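PDB 2IN5: uncharacterized lipoprotein GfcB from Escherichia coli K12, which is a membrane-anchored lipoprotein of the YjbF family, homologous to a group 4 capsule protein, and probably serves in capsule polysaccharide assembly or export at the cell envelope. Local coordinates for the interface of chains A and B. Sequence-based numbering; all coordinates share one arbitrary frame. Chains: chain A/B, Hypothetical lipoprotein ymcC.

Contact 1: the interface of chains A and B. Residues chain A 9, 53, 55; chain B 9, 53-55, 60.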
loop_
_atom_site.group_PDB
_atom_site.type_symbol
_atom_site.label_atom_id
_atom_site.label_comp_id
_atom_site.label_asym_id
_atom_site.label_seq_id
_atom_site.Cartn_x
_atom_site.Cartn_y
_atom_site.Cartn_z
ATOM N N VAL A 9 -7.343 -1.863 -7.854
ATOM C CA VAL A 9 -7.919 -0.961 -6.881
ATOM C C VAL A 9 -8.548 0.239 -7.570
ATOM O O VAL A 9 -9.671 0.599 -7.265
ATOM C CB VAL A 9 -6.868 -0.512 -5.851
ATOM C CG1 VAL A 9 -7.390 0.667 -5.037
ATOM C CG2 VAL A 9 -6.559 -1.676 -4.917
ATOM N N TYR A 53 -6.212 -1.257 1.049
ATOM C CA TYR A 53 -5.280 -2.314 1.417
ATOM C C TYR A 53 -4.607 -2.085 2.752
ATOM O O TYR A 53 -4.670 -0.990 3.312
ATOM C CB TYR A 53 -4.226 -2.463 0.323
ATOM C CG TYR A 53 -3.683 -1.137 -0.172
ATOM C CD1 TYR A 53 -2.650 -0.484 0.499
ATOM C CD2 TYR A 53 -4.219 -0.527 -1.304
ATOM C CE1 TYR A 53 -2.165 0.744 0.053
ATOM C CE2 TYR A 53 -3.743 0.700 -1.756
ATOM C CZ TYR A 53 -2.718 1.328 -1.076
ATOM O OH TYR A 53 -2.240 2.530 -1.545
ATOM N N GLU A 55 -0.959 -2.564 4.994
ATOM C CA GLU A 55 0.482 -2.796 4.977
ATOM C C GLU A 55 1.073 -2.546 6.364
ATOM O O GLU A 55 0.889 -1.477 6.942
ATOM C CB GLU A 55 1.151 -1.875 3.951
ATOM C CG GLU A 55 0.929 -2.312 2.504
ATOM C CD GLU A 55 1.446 -1.307 1.479
ATOM O OE1 GLU A 55 1.527 -1.668 0.279
ATOM O OE2 GLU A 55 1.761 -0.158 1.870
ATOM N N VAL B 9 -8.192 -5.571 -1.504
ATOM C CA VAL B 9 -7.236 -6.571 -1.980
ATOM C C VAL B 9 -7.607 -7.948 -1.446
ATOM O O VAL B 9 -7.480 -8.944 -2.148
ATOM C CB VAL B 9 -5.782 -6.222 -1.580
ATOM C CG1 VAL B 9 -4.845 -7.360 -1.980
ATOM C CG2 VAL B 9 -5.360 -4.940 -2.282
ATOM N N TYR B 53 -2.469 -2.554 -6.920
ATOM C CA TYR B 53 -2.501 -1.129 -6.704
ATOM C C TYR B 53 -1.133 -0.524 -6.914
ATOM O O TYR B 53 -0.159 -1.242 -7.144
ATOM C CB TYR B 53 -3.011 -0.837 -5.297
ATOM C CG TYR B 53 -2.211 -1.471 -4.171
ATOM C CD1 TYR B 53 -1.152 -0.789 -3.578
ATOM C CD2 TYR B 53 -2.551 -2.729 -3.664
ATOM C CE1 TYR B 53 -0.453 -1.330 -2.499
ATOM C CE2 TYR B 53 -1.858 -3.289 -2.586
ATOM C CZ TYR B 53 -0.812 -2.577 -2.005
ATOM O OH TYR B 53 -0.146 -3.094 -0.914
ATOM N N ILE B 54 -1.066 0.799 -6.852
ATOM C CA ILE B 54 0.183 1.496 -7.052
ATOM C C ILE B 54 0.309 2.548 -5.983
ATOM O O ILE B 54 -0.672 3.194 -5.628
ATOM C CB ILE B 54 0.227 2.169 -8.432
ATOM C CG1 ILE B 54 0.006 1.123 -9.522
ATOM C CG2 ILE B 54 1.575 2.857 -8.635
ATOM C CD1 ILE B 54 -0.144 1.708 -10.903
ATOM N N GLU B 55 1.517 2.699 -5.458
ATOM C CA GLU B 55 1.790 3.676 -4.414
ATOM C C GLU B 55 3.239 4.114 -4.510
ATOM O O GLU B 55 4.142 3.281 -4.608
ATOM C CB GLU B 55 1.537 3.079 -3.026
ATOM C CG GLU B 55 1.720 4.092 -1.898
ATOM C CD GLU B 55 1.512 3.508 -0.501
ATOM O OE1 GLU B 55 1.511 4.298 0.469
ATOM O OE2 GLU B 55 1.359 2.272 -0.369
ATOM N N LYS B 60 2.371 -2.852 -7.119
ATOM C CA LYS B 60 2.220 -4.023 -6.263
ATOM C C LYS B 60 1.318 -5.054 -6.923
ATOM O O LYS B 60 0.110 -4.869 -7.010
ATOM C CB LYS B 60 1.619 -3.627 -4.911
ATOM C CG LYS B 60 2.611 -3.098 -3.879
ATOM C CD LYS B 60 3.085 -1.698 -4.192
ATOM C CE LYS B 60 3.927 -1.135 -3.056
ATOM N NZ LYS B 60 3.172 -1.036 -1.795
#

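Contact 2: the interface of chains A and B. Residues chain A 7-8, 11-12; chain B 12, 16, 33-34.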
loop_
_atom_site.group_PDB
_atom_site.type_symbol
_atom_site.label_atom_id
_atom_site.label_comp_id
_atom_site.label_asym_id
_atom_site.label_seq_id
_atom_site.Cartn_x
_atom_site.Cartn_y
_atom_site.Cartn_z
ATOM N N SER A 7 -4.556 -0.432 -12.240
ATOM C CA SER A 7 -4.590 -1.372 -11.115
ATOM C C SER A 7 -6.022 -1.766 -10.796
ATOM O O SER A 7 -6.964 -1.058 -11.162
ATOM C CB SER A 7 -3.956 -0.765 -9.855
ATOM O OG SER A 7 -4.781 0.237 -9.281
HETATM N N MSE A 8 -6.177 -2.895 -10.109
HETATM C CA MSE A 8 -7.492 -3.380 -9.720
HETATM C C MSE A 8 -8.141 -2.440 -8.733
HETATM O O MSE A 8 -9.350 -2.248 -8.739
HETATM C CB MSE A 8 -7.404 -4.760 -9.069
HETATM C CG MSE A 8 -7.030 -5.903 -9.983
HETATM SE SE MSE A 8 -7.566 -7.534 -9.117
HETATM C CE MSE A 8 -7.074 -8.818 -10.446
ATOM N N THR A 11 -9.556 0.539 -10.736
ATOM C CA THR A 11 -10.665 0.100 -11.561
ATOM C C THR A 11 -11.949 -0.183 -10.772
ATOM O O THR A 11 -13.025 0.321 -11.119
ATOM C CB THR A 11 -10.280 -1.149 -12.342
ATOM O OG1 THR A 11 -9.320 -0.791 -13.336
ATOM C CG2 THR A 11 -11.494 -1.766 -13.007
ATOM N N PHE A 12 -11.839 -0.988 -9.718
ATOM C CA PHE A 12 -12.994 -1.329 -8.905
ATOM C C PHE A 12 -13.426 -0.193 -7.996
ATOM O O PHE A 12 -14.584 -0.117 -7.604
ATOM C CB PHE A 12 -12.700 -2.604 -8.110
ATOM C CG PHE A 12 -12.727 -3.845 -8.957
ATOM C CD1 PHE A 12 -13.903 -4.574 -9.104
ATOM C CD2 PHE A 12 -11.603 -4.239 -9.670
ATOM C CE1 PHE A 12 -13.964 -5.677 -9.956
ATOM C CE2 PHE A 12 -11.647 -5.345 -10.531
ATOM C CZ PHE A 12 -12.835 -6.063 -10.674
ATOM N N PHE B 12 -10.317 -9.055 -3.691
ATOM C CA PHE B 12 -9.860 -9.449 -5.020
ATOM C C PHE B 12 -9.213 -10.820 -4.909
ATOM O O PHE B 12 -9.449 -11.682 -5.745
ATOM C CB PHE B 12 -8.845 -8.455 -5.592
ATOM C CG PHE B 12 -9.379 -7.066 -5.758
ATOM C CD1 PHE B 12 -10.735 -6.848 -6.010
ATOM C CD2 PHE B 12 -8.527 -5.966 -5.647
ATOM C CE1 PHE B 12 -11.235 -5.552 -6.137
ATOM C CE2 PHE B 12 -9.015 -4.666 -5.773
ATOM C CZ PHE B 12 -10.370 -4.458 -6.017
ATOM N N LEU B 16 -10.075 -14.419 -6.905
ATOM C CA LEU B 16 -9.171 -14.968 -7.907
ATOM C C LEU B 16 -8.366 -16.183 -7.472
ATOM O O LEU B 16 -8.144 -17.091 -8.267
ATOM C CB LEU B 16 -8.203 -13.871 -8.347
ATOM C CG LEU B 16 -8.821 -12.555 -8.819
ATOM C CD1 LEU B 16 -7.808 -11.452 -8.694
ATOM C CD2 LEU B 16 -9.313 -12.693 -10.246
ATOM N N PRO B 33 -10.236 -5.642 -17.251
ATOM C CA PRO B 33 -10.085 -4.186 -17.289
ATOM C C PRO B 33 -8.945 -3.646 -16.424
ATOM O O PRO B 33 -9.066 -2.580 -15.815
ATOM C CB PRO B 33 -11.447 -3.697 -16.817
ATOM C CG PRO B 33 -11.780 -4.694 -15.784
ATOM C CD PRO B 33 -11.427 -6.003 -16.460
ATOM N N TYR B 34 -7.848 -4.396 -16.346
ATOM C CA TYR B 34 -6.667 -3.955 -15.588
ATOM C C TYR B 34 -5.390 -4.677 -16.010
ATOM O O TYR B 34 -5.422 -5.728 -16.652
ATOM C CB TYR B 34 -6.897 -4.057 -14.064
ATOM C CG TYR B 34 -7.453 -5.370 -13.600
ATOM C CD1 TYR B 34 -6.659 -6.512 -13.582
ATOM C CD2 TYR B 34 -8.810 -5.498 -13.288
ATOM C CE1 TYR B 34 -7.199 -7.747 -13.286
ATOM C CE2 TYR B 34 -9.364 -6.734 -12.986
ATOM C CZ TYR B 34 -8.558 -7.854 -12.995
ATOM O OH TYR B 34 -9.092 -9.097 -12.760
#

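Contact 3: the interface of chains A and B. Residues chain A 35, 51, 53-54, 59, 61; chain B 5-7.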
loop_
_atom_site.group_PDB
_atom_site.type_symbol
_atom_site.label_atom_id
_atom_site.label_comp_id
_atom_site.label_asym_id
_atom_site.label_seq_id
_atom_site.Cartn_x
_atom_site.Cartn_y
_atom_site.Cartn_z
ATOM N N SER A 35 -14.360 -3.311 3.902
ATOM C CA SER A 35 -14.532 -2.258 4.887
ATOM C C SER A 35 -14.647 -0.872 4.266
ATOM O O SER A 35 -14.007 -0.567 3.263
ATOM C CB SER A 35 -13.371 -2.302 5.887
ATOM O OG SER A 35 -13.341 -3.553 6.556
ATOM N N LEU A 51 -11.604 0.904 2.119
ATOM C CA LEU A 51 -10.311 0.375 2.556
ATOM C C LEU A 51 -9.688 -0.333 1.385
ATOM O O LEU A 51 -10.128 -1.412 0.986
ATOM C CB LEU A 51 -10.461 -0.606 3.731
ATOM C CG LEU A 51 -9.212 -1.379 4.205
ATOM C CD1 LEU A 51 -8.084 -0.417 4.598
ATOM C CD2 LEU A 51 -9.598 -2.250 5.393
ATOM N N TYR A 53 -6.212 -1.257 1.049
ATOM C CA TYR A 53 -5.280 -2.314 1.417
ATOM C C TYR A 53 -4.607 -2.085 2.752
ATOM O O TYR A 53 -4.670 -0.990 3.312
ATOM C CB TYR A 53 -4.226 -2.463 0.323
ATOM C CG TYR A 53 -3.683 -1.137 -0.172
ATOM C CD1 TYR A 53 -2.650 -0.484 0.499
ATOM C CD2 TYR A 53 -4.219 -0.527 -1.304
ATOM C CE1 TYR A 53 -2.165 0.744 0.053
ATOM C CE2 TYR A 53 -3.743 0.700 -1.756
ATOM C CZ TYR A 53 -2.718 1.328 -1.076
ATOM O OH TYR A 53 -2.240 2.530 -1.545
ATOM N N ILE A 54 -3.968 -3.126 3.270
ATOM C CA ILE A 54 -3.294 -3.008 4.562
ATOM C C ILE A 54 -1.833 -3.405 4.448
ATOM O O ILE A 54 -1.510 -4.441 3.878
ATOM C CB ILE A 54 -3.975 -3.892 5.632
ATOM C CG1 ILE A 54 -5.481 -3.587 5.676
ATOM C CG2 ILE A 54 -3.346 -3.644 6.991
ATOM C CD1 ILE A 54 -6.266 -4.506 6.597
ATOM N N SER A 59 -3.900 0.496 7.929
ATOM C CA SER A 59 -5.052 0.484 7.033
ATOM C C SER A 59 -5.038 1.698 6.118
ATOM O O SER A 59 -5.063 2.828 6.595
ATOM C CB SER A 59 -6.352 0.488 7.842
ATOM O OG SER A 59 -6.490 -0.688 8.618
ATOM N N TRP A 61 -7.048 3.842 3.541
ATOM C CA TRP A 61 -8.363 4.147 2.985
ATOM C C TRP A 61 -8.286 5.128 1.811
ATOM O O TRP A 61 -7.583 6.135 1.868
ATOM C CB TRP A 61 -9.264 4.725 4.073
ATOM C CG TRP A 61 -9.244 3.932 5.342
ATOM C CD1 TRP A 61 -8.251 3.914 6.280
ATOM C CD2 TRP A 61 -10.253 3.026 5.810
ATOM N NE1 TRP A 61 -8.578 3.057 7.303
ATOM C CE2 TRP A 61 -9.801 2.498 7.043
ATOM C CE3 TRP A 61 -11.491 2.609 5.310
ATOM C CZ2 TRP A 61 -10.548 1.574 7.786
ATOM C CZ3 TRP A 61 -12.238 1.690 6.044
ATOM C CH2 TRP A 61 -11.761 1.182 7.272
ATOM N N GLN B 5 -10.191 -6.621 9.517
ATOM C CA GLN B 5 -10.849 -5.830 8.486
ATOM C C GLN B 5 -10.801 -6.515 7.142
ATOM O O GLN B 5 -10.027 -7.448 6.938
ATOM C CB GLN B 5 -10.195 -4.465 8.370
ATOM C CG GLN B 5 -10.174 -3.697 9.663
ATOM C CD GLN B 5 -9.433 -2.388 9.522
ATOM O OE1 GLN B 5 -8.336 -2.343 8.973
ATOM N NE2 GLN B 5 -10.023 -1.319 10.028
ATOM N N GLN B 6 -11.643 -6.053 6.227
ATOM C CA GLN B 6 -11.695 -6.612 4.887
ATOM C C GLN B 6 -11.343 -5.486 3.924
ATOM O O GLN B 6 -12.072 -4.504 3.809
ATOM C CB GLN B 6 -13.100 -7.136 4.588
ATOM C CG GLN B 6 -13.216 -7.936 3.301
ATOM C CD GLN B 6 -12.499 -9.269 3.384
ATOM O OE1 GLN B 6 -12.053 -9.677 4.457
ATOM N NE2 GLN B 6 -12.399 -9.963 2.255
ATOM N N SER B 7 -10.210 -5.622 3.257
ATOM C CA SER B 7 -9.765 -4.621 2.316
ATOM C C SER B 7 -10.138 -5.110 0.935
ATOM O O SER B 7 -10.411 -6.296 0.749
ATOM C CB SER B 7 -8.249 -4.479 2.373
ATOM O OG SER B 7 -7.660 -5.615 1.769
HETATM O O HOH W 1 -4.476 -6.087 2.011
#

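Contact 1: the interface of chains A and B
A:Tyr53 and B:Tyr53 meet from almost fully extended backbone within strands A:47-55 and B:46-55. CG of each tyrosine sits between its backbone N and carbonyl carbon (chi1 44° in A:Tyr53), which carries the ring toward its twin. The planes are nearly parallel, at 5°, with centroids separated by 3.7 Å, while the side chains cross at an angle, B:Tyr53 CE1 above the middle of the A:Tyr53 ring; a flat aromatic suits such facing. Helix valines flank the stack: A:Val9 CG2 lies 3.7 Å from B:Tyr53 CB, while B:Val9 CG2 packs on A:Tyr53 CB. A short, branched side chain can lie here without disturbing the stack. At the phenol end, B:Tyr53 OH donates to A:Glu55 OE1 over 2.5 Å, reaching the carboxylate on its anti side, 32° out of plane. The same oxygen forms a salt bridge with B:Lys60 NZ at 2.7 Å, and this charge probably eases the approach of B:Glu55 OE2, 3.3 Å from A:Glu55 OE2. A leucine in place of B:Tyr53 would probably leave A:Tyr53 without its stacking partner and A:Glu55 OE1 without its phenol donor. The patch joins the copies near their two-fold axis and would help hold a dimer, which the structure alone does not show in the cell.

Contact 2: the interface of chains A and B
Apolar packing dominates where A:Met8, a selenomethionine, and A:Phe12 on helix A:8-18 meet B:Phe12, B:Leu16 and B:Tyr34. The two phenylalanine side chains run antiparallel, one beside the other, B:Phe12 bringing CE1 to 3.6 Å from A:Phe12 CG. Long and flexible, the A:Met8 side chain suits a cleft between aromatic groups: its CB touches B:Phe12 CE2 at 3.7 Å, and its selenium lies near B:Phe12 CG. With CG beside the backbone N (chi1 -70°) and the chain extended beyond it, the terminal methyl is carried toward B:Leu16 and B:Tyr34, although its very short approach to the tyrosine ring is doubtful. A CH-pi contact sets A:Met8 CG over the centre of the B:Tyr34 face. The edge of the A:Phe12 ring faces B:Tyr34, CE2 to CE2 at 3.6 Å, so one tyrosine serves two helix residues. Polar bonding is concentrated at A:Thr11, whose hydroxyl can bond while its methyl CG2 packs near B:Pro33 CG. Its one hydroxyl hydrogen must be shared or alternate between two carbonyls. Within its own chain OG1 is paired with A:Ser7 O at 3.2 Å, one turn back, approaching from above the carbonyl plane. Across the interface, A:Thr11 OG1 donates to B:Pro33 O at 3.1 Å, tilted 22° from the carbonyl plane.

Contact 3: the interface of chains A and B
A:Leu51 forms the apolar centre, packing against the extended segment B:5-7. Its CG rests 3.7 Å from B:Ser7 CB, and CD2 reaches B:Gln5 CB; the branched end can touch two residues of the passing chain. Small B:Ser7 lets the segment lie close, its CB also 3.8 Å from A:Tyr53 CA. Beyond this, A:Ile54 CD1 and the A:Trp61 ring border the B:Gln5 side chain, the indole standing nearly perpendicular to the amide, at 84°, with CZ2 nearest NE2. B:Gln5 is long enough to carry its amide past these apolar groups: CG lies beside the backbone N (chi1 -56°) and the chain runs on extended, bringing OE1 to A:Ser59. There A:Ser59 OG donates at 2.5 Å to B:Gln5 OE1, in the amide plane and on a lone pair. At the opposite rim A:Ser35 holds the backbone of B:Gln6 through its N and its hydroxyl. A:Ser35 N donates to B:Gln6 O at 2.6 Å, almost straight at 175°, and B:Gln6 N donates to A:Ser35 OG at 3.0 Å. A water links A:Ile54 N and B:Ser7 OG. In the fold, the loop segment leading into helix B:8-16 lies across strands A:47-55 and A:58-62, beside A:Ser35 just ahead of strand A:36-41.

Contact 1 lies about 11 Å from contact 2 and 10 Å from contact 3, while contacts 2 and 3 are about 15 Å apart, all measured between the centres of their C-alpha atoms. Contacts 1 and 3 share A:Tyr53, on strand A:47-55; contacts 1 and 2 both draw on the N-terminal helices of the two chains. The B:5-7 segment of contact 3 leads directly into the helix used by the other two. Because the interface is two-fold symmetric, every patch has a twin, and the N-terminal segment of each copy reaches onto the other, an arrangement that could support a dimer.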